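Local atomic coordinates of structural polyprotein, VP3 (Israeli acute paralysis virus, PDB entry 5CDD), a protein that probably serves as a structural protein of the viral capsid, as one of the jelly-roll subunits that assemble into the pentamers of the virion shell. Residues B[69-74]-B[79-84]; B[139-144]-B[238-243]; B[161-166]-B[176-181]; B[153-158]-B[201-206]. All blocks are in the same frame, centred on the assembly; numbering follows the deposited sequence.

Interaction 1 (B[69-74]-B[79-84])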
# COMPACT_ATOMS: atom_id res chain seq x y z
N LEU B 69 -41.30 -37.64 -41.02
CA LEU B 69 -41.88 -38.97 -41.22
C LEU B 69 -43.22 -38.97 -41.95
O LEU B 69 -43.87 -37.93 -42.08
CB LEU B 69 -42.05 -39.65 -39.87
CG LEU B 69 -40.85 -39.61 -38.92
CD1 LEU B 69 -41.27 -40.15 -37.56
CD2 LEU B 69 -39.69 -40.41 -39.49
N THR B 70 -43.61 -40.15 -42.42
CA THR B 70 -44.88 -40.32 -43.12
C THR B 70 -45.74 -41.31 -42.34
O THR B 70 -45.36 -42.47 -42.16
CB THR B 70 -44.68 -40.86 -44.55
OG1 THR B 70 -43.85 -39.96 -45.30
CG2 THR B 70 -46.02 -41.00 -45.26
N TRP B 71 -46.88 -40.84 -41.86
CA TRP B 71 -47.79 -41.69 -41.11
C TRP B 71 -49.02 -41.96 -41.98
O TRP B 71 -49.78 -41.05 -42.31
CB TRP B 71 -48.19 -41.00 -39.80
CG TRP B 71 -49.08 -41.82 -38.92
CD1 TRP B 71 -49.26 -43.17 -38.95
CD2 TRP B 71 -49.89 -41.33 -37.83
NE1 TRP B 71 -50.13 -43.56 -37.95
CE2 TRP B 71 -50.52 -42.45 -37.25
CE3 TRP B 71 -50.13 -40.06 -37.30
CZ2 TRP B 71 -51.39 -42.33 -36.16
CZ3 TRP B 71 -50.99 -39.95 -36.21
CH2 TRP B 71 -51.61 -41.08 -35.65
N LYS B 72 -49.19 -43.22 -42.37
CA LYS B 72 -50.30 -43.63 -43.22
C LYS B 72 -51.42 -44.26 -42.42
O LYS B 72 -51.21 -44.74 -41.31
CB LYS B 72 -49.81 -44.65 -44.25
CG LYS B 72 -48.58 -44.22 -45.01
CD LYS B 72 -48.05 -45.36 -45.85
CE LYS B 72 -46.75 -44.97 -46.53
NZ LYS B 72 -46.17 -46.10 -47.30
N THR B 73 -52.61 -44.27 -43.00
CA THR B 73 -53.76 -44.87 -42.35
C THR B 73 -53.53 -46.38 -42.39
O THR B 73 -54.25 -47.16 -41.77
CB THR B 73 -55.06 -44.51 -43.08
OG1 THR B 73 -54.98 -44.95 -44.44
CG2 THR B 73 -55.28 -43.00 -43.05
N THR B 74 -52.50 -46.78 -43.13
CA THR B 74 -52.13 -48.18 -43.30
C THR B 74 -51.20 -48.71 -42.20
O THR B 74 -51.22 -49.90 -41.90
CB THR B 74 -51.46 -48.39 -44.69
OG1 THR B 74 -52.44 -48.86 -45.62
CG2 THR B 74 -50.30 -49.38 -44.60
N LYS B 79 -46.29 -49.97 -33.29
CA LYS B 79 -45.17 -50.32 -34.15
C LYS B 79 -44.47 -49.01 -34.51
O LYS B 79 -45.09 -48.12 -35.11
CB LYS B 79 -45.65 -51.02 -35.43
CG LYS B 79 -44.53 -51.39 -36.38
CD LYS B 79 -45.04 -52.02 -37.68
CE LYS B 79 -43.91 -52.21 -38.69
NZ LYS B 79 -43.25 -50.92 -39.03
N PRO B 80 -43.18 -48.88 -34.18
CA PRO B 80 -42.49 -47.63 -34.51
C PRO B 80 -42.68 -47.25 -35.97
O PRO B 80 -42.45 -48.06 -36.86
CB PRO B 80 -41.04 -47.92 -34.15
CG PRO B 80 -40.92 -49.38 -34.39
CD PRO B 80 -42.20 -49.91 -33.78
N ILE B 81 -43.11 -46.01 -36.19
CA ILE B 81 -43.32 -45.51 -37.54
C ILE B 81 -42.13 -45.79 -38.45
O ILE B 81 -41.02 -45.32 -38.19
CB ILE B 81 -43.59 -43.99 -37.54
CG1 ILE B 81 -44.99 -43.74 -37.00
CG2 ILE B 81 -43.42 -43.43 -38.94
CD1 ILE B 81 -45.34 -42.31 -36.82
N ALA B 82 -42.38 -46.54 -39.51
CA ALA B 82 -41.32 -46.89 -40.45
C ALA B 82 -40.82 -45.70 -41.23
O ALA B 82 -41.60 -44.88 -41.71
CB ALA B 82 -41.81 -47.95 -41.42
N ASN B 83 -39.50 -45.62 -41.36
CA ASN B 83 -38.84 -44.54 -42.09
C ASN B 83 -37.63 -45.19 -42.75
O ASN B 83 -36.51 -44.70 -42.68
CB ASN B 83 -38.39 -43.45 -41.12
CG ASN B 83 -37.75 -42.28 -41.83
OD1 ASN B 83 -38.37 -41.64 -42.68
ND2 ASN B 83 -36.51 -41.98 -41.47
N GLY B 84 -37.90 -46.32 -43.40
CA GLY B 84 -36.84 -47.07 -44.04
C GLY B 84 -36.13 -47.75 -42.88
O GLY B 84 -36.77 -48.11 -41.89
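L69, near the end of a strand, meets both I81 and N83 of the loop that follows it, a worked example of how a chain leaving a sheet can fold back over its own last strand. L69 serves its two partners with different atoms. CD2 lies against the amide end of N83, 3.6 Å from N83 CG, with the two side chains at about a right angle, while L69 CB (4.1 Å) and the other methyl, CD1 (4.2 Å), face I81 CG2. I81 sends its own two arms apart. Its CG2 stands anti to the backbone N (chi1 -74° places CG1 beside that N instead) and so also comes within 3.9 Å of T70 O; its CD1 goes the other way, to W71 CG at 4.3 Å, reaching the indole obliquely.

A second shell holds these groups in place. Strand 64-72 is hydrogen-bonded through L69 and W71 to strand 255-265, its neighbour in the BIDG sheet of a viral jelly roll. I81 makes a backbone bond to I240 on the opposing sheet, and L153 packs on both W71 and I81. ND2 of N83 has a weak hydrogen bond to W87 O.

No hydrogen bond joins 69-74 directly to 79-84. The contact consists of van der Waals touches of L69 and I81 with each other, with the W71 ring and with the N83 amide, so the fit depends on shape and burial, with the directional bonds supplied by neighbouring strands.

Interaction 2 (B[139-144]-B[238-243])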
# COMPACT_ATOMS: atom_id res chain seq x y z
N TYR B 139 -37.39 -31.99 -27.87
CA TYR B 139 -37.89 -32.41 -29.17
C TYR B 139 -39.31 -31.91 -29.37
O TYR B 139 -40.15 -32.04 -28.48
CB TYR B 139 -37.87 -33.94 -29.25
CG TYR B 139 -36.51 -34.56 -29.01
CD1 TYR B 139 -35.55 -34.60 -30.03
CD2 TYR B 139 -36.16 -35.07 -27.76
CE1 TYR B 139 -34.29 -35.14 -29.81
CE2 TYR B 139 -34.90 -35.62 -27.53
CZ TYR B 139 -33.97 -35.65 -28.56
OH TYR B 139 -32.71 -36.17 -28.34
N ARG B 140 -39.59 -31.33 -30.54
CA ARG B 140 -40.93 -30.86 -30.84
C ARG B 140 -41.46 -31.71 -31.98
O ARG B 140 -40.86 -31.78 -33.05
CB ARG B 140 -40.92 -29.39 -31.25
CG ARG B 140 -42.30 -28.82 -31.55
CD ARG B 140 -42.29 -27.29 -31.47
NE ARG B 140 -41.41 -26.68 -32.45
CZ ARG B 140 -41.74 -26.38 -33.71
NH1 ARG B 140 -42.96 -26.65 -34.14
NH2 ARG B 140 -40.86 -25.83 -34.52
N ILE B 141 -42.59 -32.37 -31.74
CA ILE B 141 -43.20 -33.25 -32.73
C ILE B 141 -44.48 -32.63 -33.28
O ILE B 141 -45.47 -32.47 -32.57
CB ILE B 141 -43.50 -34.62 -32.11
CG1 ILE B 141 -42.21 -35.18 -31.51
CG2 ILE B 141 -44.07 -35.56 -33.16
CD1 ILE B 141 -42.41 -36.46 -30.73
N THR B 142 -44.44 -32.29 -34.57
CA THR B 142 -45.57 -31.68 -35.24
C THR B 142 -46.20 -32.65 -36.24
O THR B 142 -45.50 -33.39 -36.93
CB THR B 142 -45.14 -30.42 -36.02
OG1 THR B 142 -44.39 -29.55 -35.17
CG2 THR B 142 -46.37 -29.69 -36.55
N VAL B 143 -47.52 -32.65 -36.31
CA VAL B 143 -48.23 -33.52 -37.24
C VAL B 143 -48.92 -32.64 -38.27
O VAL B 143 -49.98 -32.06 -38.00
CB VAL B 143 -49.29 -34.38 -36.51
CG1 VAL B 143 -49.97 -35.29 -37.50
CG2 VAL B 143 -48.64 -35.19 -35.40
N VAL B 144 -48.32 -32.54 -39.45
CA VAL B 144 -48.89 -31.73 -40.52
C VAL B 144 -50.10 -32.46 -41.10
O VAL B 144 -49.95 -33.40 -41.88
CB VAL B 144 -47.86 -31.47 -41.62
CG1 VAL B 144 -48.43 -30.54 -42.66
CG2 VAL B 144 -46.59 -30.87 -41.02
N LEU B 238 -36.24 -42.29 -27.85
CA LEU B 238 -37.67 -41.99 -27.90
C LEU B 238 -38.25 -42.88 -28.98
O LEU B 238 -37.56 -43.22 -29.94
CB LEU B 238 -37.91 -40.53 -28.28
CG LEU B 238 -37.63 -39.44 -27.25
CD1 LEU B 238 -37.86 -38.09 -27.87
CD2 LEU B 238 -38.55 -39.61 -26.06
N CYS B 239 -39.51 -43.26 -28.83
CA CYS B 239 -40.15 -44.12 -29.81
C CYS B 239 -41.53 -43.59 -30.16
O CYS B 239 -42.36 -43.36 -29.28
CB CYS B 239 -40.24 -45.54 -29.26
SG CYS B 239 -40.68 -46.77 -30.49
N ILE B 240 -41.78 -43.40 -31.46
CA ILE B 240 -43.06 -42.89 -31.93
C ILE B 240 -43.89 -44.01 -32.56
O ILE B 240 -43.62 -44.44 -33.69
CB ILE B 240 -42.85 -41.76 -32.96
CG1 ILE B 240 -41.93 -40.69 -32.38
CG2 ILE B 240 -44.19 -41.15 -33.34
CD1 ILE B 240 -41.59 -39.57 -33.34
N ARG B 241 -44.90 -44.48 -31.83
CA ARG B 241 -45.76 -45.56 -32.30
C ARG B 241 -47.23 -45.17 -32.20
O ARG B 241 -47.66 -44.57 -31.22
CB ARG B 241 -45.53 -46.83 -31.48
CG ARG B 241 -44.08 -47.27 -31.40
CD ARG B 241 -43.94 -48.57 -30.63
NE ARG B 241 -44.59 -48.52 -29.33
CZ ARG B 241 -44.45 -49.45 -28.39
NH1 ARG B 241 -43.68 -50.51 -28.61
NH2 ARG B 241 -45.09 -49.33 -27.23
N PRO B 242 -48.03 -45.51 -33.23
CA PRO B 242 -49.45 -45.18 -33.21
C PRO B 242 -50.21 -46.00 -32.17
O PRO B 242 -50.02 -47.21 -32.07
CB PRO B 242 -49.91 -45.52 -34.63
CG PRO B 242 -48.65 -45.37 -35.44
CD PRO B 242 -47.62 -46.00 -34.56
N VAL B 243 -51.05 -45.34 -31.38
CA VAL B 243 -51.86 -46.02 -30.37
C VAL B 243 -53.19 -46.33 -31.03
O VAL B 243 -53.78 -47.39 -30.84
CB VAL B 243 -52.10 -45.13 -29.13
CG1 VAL B 243 -53.08 -45.79 -28.19
CG2 VAL B 243 -50.79 -44.87 -28.43
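L238 packs against Y139, and with I141 and I240 further along the strands it illustrates how the two sheets of a β-sandwich meet through side chains alone. L238 reaches across the gap with a single methyl. Its CD1 lies 3.5 Å from Y139 CD2 and 3.9 Å from both CG and CE2 of the same ring, meeting the phenol obliquely along its CG-CD2-CE2 stretch. The tyrosine ring is brought to this place by a first torsion of -57°, which sets CG beside the backbone N.

Two residues further along each strand, I141 and I240 extend toward each other tip to tip. The extended ends of both chains (chi2 174° for I141, 177° for I240) bring their CD1 atoms to 4.1 Å. The CA atoms are 9.7 Å apart both at Y139/L238 and at I141/I240, a spacing that side chains bridge and backbone hydrogen bonds cannot.

The strand 132-144 is D of the jelly roll and 236-247 is H, so the contact joins the BIDG sheet to the CHEF sheet. On the D side, I141 also packs on I258 and I203 of neighbouring strands; on the H side, I240 touches L153 of strand 150-159 and I81 of the loop after strand 64-72.

Interaction 3 (B[161-166]-B[176-181])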
# COMPACT_ATOMS: atom_id res chain seq x y z
N VAL B 161 -29.44 -48.97 -23.47
CA VAL B 161 -29.00 -49.28 -24.83
C VAL B 161 -30.16 -49.22 -25.82
O VAL B 161 -31.31 -49.47 -25.47
CB VAL B 161 -28.37 -50.69 -24.90
CG1 VAL B 161 -27.74 -50.91 -26.27
CG2 VAL B 161 -27.34 -50.86 -23.80
N ILE B 162 -29.83 -48.88 -27.06
CA ILE B 162 -30.84 -48.77 -28.11
C ILE B 162 -30.76 -49.99 -29.03
O ILE B 162 -29.71 -50.27 -29.61
CB ILE B 162 -30.60 -47.51 -28.96
CG1 ILE B 162 -30.49 -46.28 -28.06
CG2 ILE B 162 -31.73 -47.33 -29.96
CD1 ILE B 162 -30.11 -45.01 -28.79
N PRO B 163 -31.87 -50.73 -29.16
CA PRO B 163 -31.88 -51.92 -30.04
C PRO B 163 -31.53 -51.47 -31.45
O PRO B 163 -32.29 -50.74 -32.08
CB PRO B 163 -33.32 -52.41 -29.93
CG PRO B 163 -33.71 -52.01 -28.54
CD PRO B 163 -33.16 -50.61 -28.45
N VAL B 164 -30.38 -51.92 -31.96
CA VAL B 164 -29.96 -51.51 -33.29
C VAL B 164 -29.59 -52.65 -34.23
O VAL B 164 -29.45 -53.80 -33.83
CB VAL B 164 -28.75 -50.55 -33.22
CG1 VAL B 164 -29.13 -49.29 -32.46
CG2 VAL B 164 -27.58 -51.24 -32.55
N LYS B 165 -29.46 -52.29 -35.51
CA LYS B 165 -29.08 -53.23 -36.56
C LYS B 165 -27.88 -52.62 -37.28
O LYS B 165 -28.03 -51.94 -38.29
CB LYS B 165 -30.23 -53.41 -37.56
CG LYS B 165 -31.47 -54.08 -36.99
CD LYS B 165 -32.60 -54.11 -38.02
CE LYS B 165 -33.89 -54.66 -37.43
NZ LYS B 165 -35.05 -54.53 -38.36
N PRO B 166 -26.67 -52.84 -36.74
CA PRO B 166 -25.46 -52.30 -37.35
C PRO B 166 -25.31 -52.71 -38.81
O PRO B 166 -25.79 -53.76 -39.22
CB PRO B 166 -24.35 -52.88 -36.47
CG PRO B 166 -25.00 -52.95 -35.13
CD PRO B 166 -26.36 -53.52 -35.47
N ASP B 176 -38.28 -54.23 -35.27
CA ASP B 176 -38.94 -55.46 -34.87
C ASP B 176 -38.90 -55.67 -33.36
O ASP B 176 -39.76 -56.34 -32.80
CB ASP B 176 -38.28 -56.67 -35.56
CG ASP B 176 -38.24 -56.52 -37.06
OD1 ASP B 176 -39.32 -56.36 -37.68
OD2 ASP B 176 -37.13 -56.58 -37.63
N GLN B 177 -37.91 -55.08 -32.71
CA GLN B 177 -37.75 -55.20 -31.27
C GLN B 177 -38.52 -54.15 -30.50
O GLN B 177 -38.60 -54.21 -29.27
CB GLN B 177 -36.27 -55.11 -30.91
CG GLN B 177 -35.45 -56.28 -31.39
CD GLN B 177 -35.09 -57.23 -30.26
OE1 GLN B 177 -34.20 -56.94 -29.45
NE2 GLN B 177 -35.77 -58.36 -30.20
N LEU B 178 -39.09 -53.18 -31.21
CA LEU B 178 -39.82 -52.10 -30.55
C LEU B 178 -41.32 -52.08 -30.84
O LEU B 178 -41.91 -51.01 -30.98
CB LEU B 178 -39.18 -50.77 -30.94
CG LEU B 178 -37.73 -50.60 -30.47
CD1 LEU B 178 -37.12 -49.37 -31.10
CD2 LEU B 178 -37.69 -50.51 -28.95
N THR B 179 -41.92 -53.27 -30.91
CA THR B 179 -43.36 -53.39 -31.14
C THR B 179 -44.10 -53.58 -29.82
O THR B 179 -43.56 -54.11 -28.86
CB THR B 179 -43.68 -54.59 -32.04
OG1 THR B 179 -43.22 -55.79 -31.41
CG2 THR B 179 -43.02 -54.41 -33.41
N GLY B 180 -45.36 -53.16 -29.79
CA GLY B 180 -46.16 -53.26 -28.58
C GLY B 180 -46.06 -54.51 -27.72
O GLY B 180 -46.28 -54.43 -26.51
N ALA B 181 -45.74 -55.66 -28.32
CA ALA B 181 -45.65 -56.93 -27.59
C ALA B 181 -44.32 -57.13 -26.89
O ALA B 181 -44.27 -57.36 -25.68
CB ALA B 181 -45.91 -58.08 -28.54
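K165 and D176 form a salt bridge at the protein surface, and the contact shows how one ion pair can be combined with a small apolar patch to close a loop. The NZ of K165 donates to D176 OD2 at 3.0 Å, coming from above the carboxylate, 46° out of its plane. The lysine chain is extended beyond CG (chi2 175°) and spans the distance between the two backbones, meeting the aspartate side chain at about a right angle. Since D176 is exposed, solvent probably screens this attraction.

Beside the ion pair, two residues earlier in the chain, P163 supplies the apolar surface. Its CB lies 4.1 Å from Q177 CB, and its CG lies 4.3 Å from L178 CD2. P163 and Q177 are the nearest CA pair, 6.8 Å apart. F237 of strand 236-247 packs on both P163 and L178, joining the patch to the outer face of the CHEF sheet. A neighbouring subunit reaches the same region, its R196 bonding V161 O and packing on P163.

The segment 161-166 leads from strand 150-159 into the short hairpin of strands 164-166 and 171-173, where K165 pairs with G172. The segment 176-181 begins in a 3-10 turn just after that hairpin and runs on toward strand 189-194. Both therefore belong to the long connection between the E and F strands.

Interaction 4 (B[153-158]-B[201-206])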
# COMPACT_ATOMS: atom_id res chain seq x y z
N LEU B 153 -50.92 -40.64 -31.59
CA LEU B 153 -49.52 -41.02 -31.68
C LEU B 153 -48.92 -41.13 -30.28
O LEU B 153 -49.21 -40.32 -29.41
CB LEU B 153 -48.77 -39.98 -32.51
CG LEU B 153 -47.50 -40.38 -33.27
CD1 LEU B 153 -47.77 -41.56 -34.18
CD2 LEU B 153 -47.02 -39.18 -34.08
N GLU B 154 -48.10 -42.15 -30.07
CA GLU B 154 -47.47 -42.38 -28.77
C GLU B 154 -45.98 -42.13 -28.84
O GLU B 154 -45.30 -42.58 -29.77
CB GLU B 154 -47.73 -43.81 -28.31
CG GLU B 154 -46.93 -44.23 -27.08
CD GLU B 154 -47.06 -45.72 -26.79
OE1 GLU B 154 -46.74 -46.53 -27.69
OE2 GLU B 154 -47.47 -46.07 -25.67
N ILE B 155 -45.45 -41.41 -27.86
CA ILE B 155 -44.03 -41.11 -27.79
C ILE B 155 -43.58 -41.40 -26.37
O ILE B 155 -43.95 -40.69 -25.44
CB ILE B 155 -43.74 -39.63 -28.12
CG1 ILE B 155 -44.37 -39.26 -29.47
CG2 ILE B 155 -42.24 -39.39 -28.16
CD1 ILE B 155 -45.44 -38.18 -29.38
N PHE B 156 -42.78 -42.45 -26.20
CA PHE B 156 -42.30 -42.82 -24.87
C PHE B 156 -40.78 -42.85 -24.81
O PHE B 156 -40.11 -42.93 -25.84
CB PHE B 156 -42.89 -44.18 -24.46
CG PHE B 156 -42.38 -45.35 -25.27
CD1 PHE B 156 -41.25 -46.05 -24.86
CD2 PHE B 156 -43.03 -45.74 -26.43
CE1 PHE B 156 -40.78 -47.14 -25.60
CE2 PHE B 156 -42.57 -46.82 -27.17
CZ PHE B 156 -41.44 -47.52 -26.76
N PHE B 157 -40.25 -42.78 -23.60
CA PHE B 157 -38.80 -42.79 -23.40
C PHE B 157 -38.33 -44.08 -22.73
O PHE B 157 -38.90 -44.53 -21.74
CB PHE B 157 -38.37 -41.60 -22.54
CG PHE B 157 -36.90 -41.60 -22.20
CD1 PHE B 157 -35.94 -41.42 -23.20
CD2 PHE B 157 -36.48 -41.81 -20.89
CE1 PHE B 157 -34.58 -41.45 -22.89
CE2 PHE B 157 -35.12 -41.85 -20.58
CZ PHE B 157 -34.17 -41.67 -21.58
N GLU B 158 -37.27 -44.65 -23.29
CA GLU B 158 -36.68 -45.87 -22.77
C GLU B 158 -35.20 -45.63 -22.50
O GLU B 158 -34.42 -45.36 -23.42
CB GLU B 158 -36.86 -47.01 -23.79
CG GLU B 158 -36.10 -48.29 -23.47
CD GLU B 158 -36.39 -48.85 -22.09
OE1 GLU B 158 -37.56 -48.80 -21.66
OE2 GLU B 158 -35.45 -49.36 -21.44
N VAL B 201 -46.40 -30.88 -29.78
CA VAL B 201 -46.01 -31.23 -28.42
C VAL B 201 -44.49 -31.11 -28.32
O VAL B 201 -43.77 -31.57 -29.21
CB VAL B 201 -46.41 -32.67 -28.02
CG1 VAL B 201 -45.70 -33.69 -28.90
CG2 VAL B 201 -46.07 -32.91 -26.56
N THR B 202 -44.02 -30.48 -27.26
CA THR B 202 -42.59 -30.34 -27.04
C THR B 202 -42.23 -31.24 -25.86
O THR B 202 -42.69 -31.02 -24.74
CB THR B 202 -42.21 -28.90 -26.71
OG1 THR B 202 -42.45 -28.07 -27.85
CG2 THR B 202 -40.74 -28.81 -26.34
N ILE B 203 -41.43 -32.26 -26.13
CA ILE B 203 -41.02 -33.19 -25.09
C ILE B 203 -39.61 -32.86 -24.63
O ILE B 203 -38.68 -32.80 -25.43
CB ILE B 203 -41.09 -34.64 -25.59
CG1 ILE B 203 -42.53 -34.98 -26.00
CG2 ILE B 203 -40.60 -35.59 -24.51
CD1 ILE B 203 -42.69 -36.35 -26.61
N ARG B 204 -39.46 -32.64 -23.33
CA ARG B 204 -38.17 -32.31 -22.74
C ARG B 204 -37.69 -33.48 -21.89
O ARG B 204 -38.34 -33.87 -20.93
CB ARG B 204 -38.30 -31.06 -21.87
CG ARG B 204 -38.88 -29.86 -22.61
CD ARG B 204 -39.04 -28.63 -21.72
NE ARG B 204 -37.75 -28.10 -21.27
CZ ARG B 204 -37.12 -28.49 -20.17
NH1 ARG B 204 -37.64 -29.43 -19.39
NH2 ARG B 204 -35.95 -27.94 -19.85
N VAL B 205 -36.53 -34.02 -22.26
CA VAL B 205 -35.97 -35.15 -21.52
C VAL B 205 -34.70 -34.77 -20.76
O VAL B 205 -33.63 -34.61 -21.34
CB VAL B 205 -35.63 -36.32 -22.48
CG1 VAL B 205 -35.21 -37.54 -21.68
CG2 VAL B 205 -36.84 -36.64 -23.35
N PRO B 206 -34.82 -34.60 -19.43
CA PRO B 206 -33.67 -34.24 -18.59
C PRO B 206 -32.57 -35.29 -18.69
O PRO B 206 -32.81 -36.42 -19.11
CB PRO B 206 -34.27 -34.16 -17.20
CG PRO B 206 -35.66 -33.68 -17.47
CD PRO B 206 -36.07 -34.53 -18.65
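F157, whose ring receives V205, is held at its backbone by N188: the N188 ND2 group bonds both F157 O and the carboxylate oxygen OE1 of E158, so one amide nitrogen ties together two successive residues of the strand. V205 CG1 sits over one face of the phenyl ring, 4.1 Å from the ring centroid and 8° off its normal, a CH-pi contact with the methyl almost centred. The first torsion of F157, 176°, puts CG anti to the backbone N and turns the ring across the gap.

Strand 150-159 is E of the CHEF sheet and strand 202-205 is G of the BIDG sheet, so the two meet as opposing layers of the jelly roll. Two residues back along each, I203 CD1 comes to I155 CG2 at 3.4 Å and to I155 CB at 3.8 Å, the chains lying obliquely. The CA atoms of I155 and I203 are 8.9 Å apart.

Beyond the G strand, at the edge of the sheet, T202, I203 and R204 pair in a parallel ladder with a strand of a neighbouring subunit, so the sheet runs on across the interface. From the E strand, E158 OE2 makes a salt bridge to R196 of another chain.

Overall arrangement
Read from the N terminus, interaction 1 comes first and closes the shortest loop, from the end of strand 64-72 into the loop that follows it. Interaction 2 then opens at strand 132-144 and closes only at 236-247. Interaction 4, from strand 150-159 to 202-205, is nested inside that long loop, and interaction 3, bounded by 161-166 and 176-181, is nested in turn inside interaction 4. No contacts cross. Interactions 2 and 4 both span the two sheets of the sandwich, their centres about 8 Å apart. I81 joins interaction 1 to interaction 2 by the probable bond of its N to I240 O, and to interaction 4 by packing on L153, while interaction 3 reaches interaction 2 by the bond of L178 O to R241.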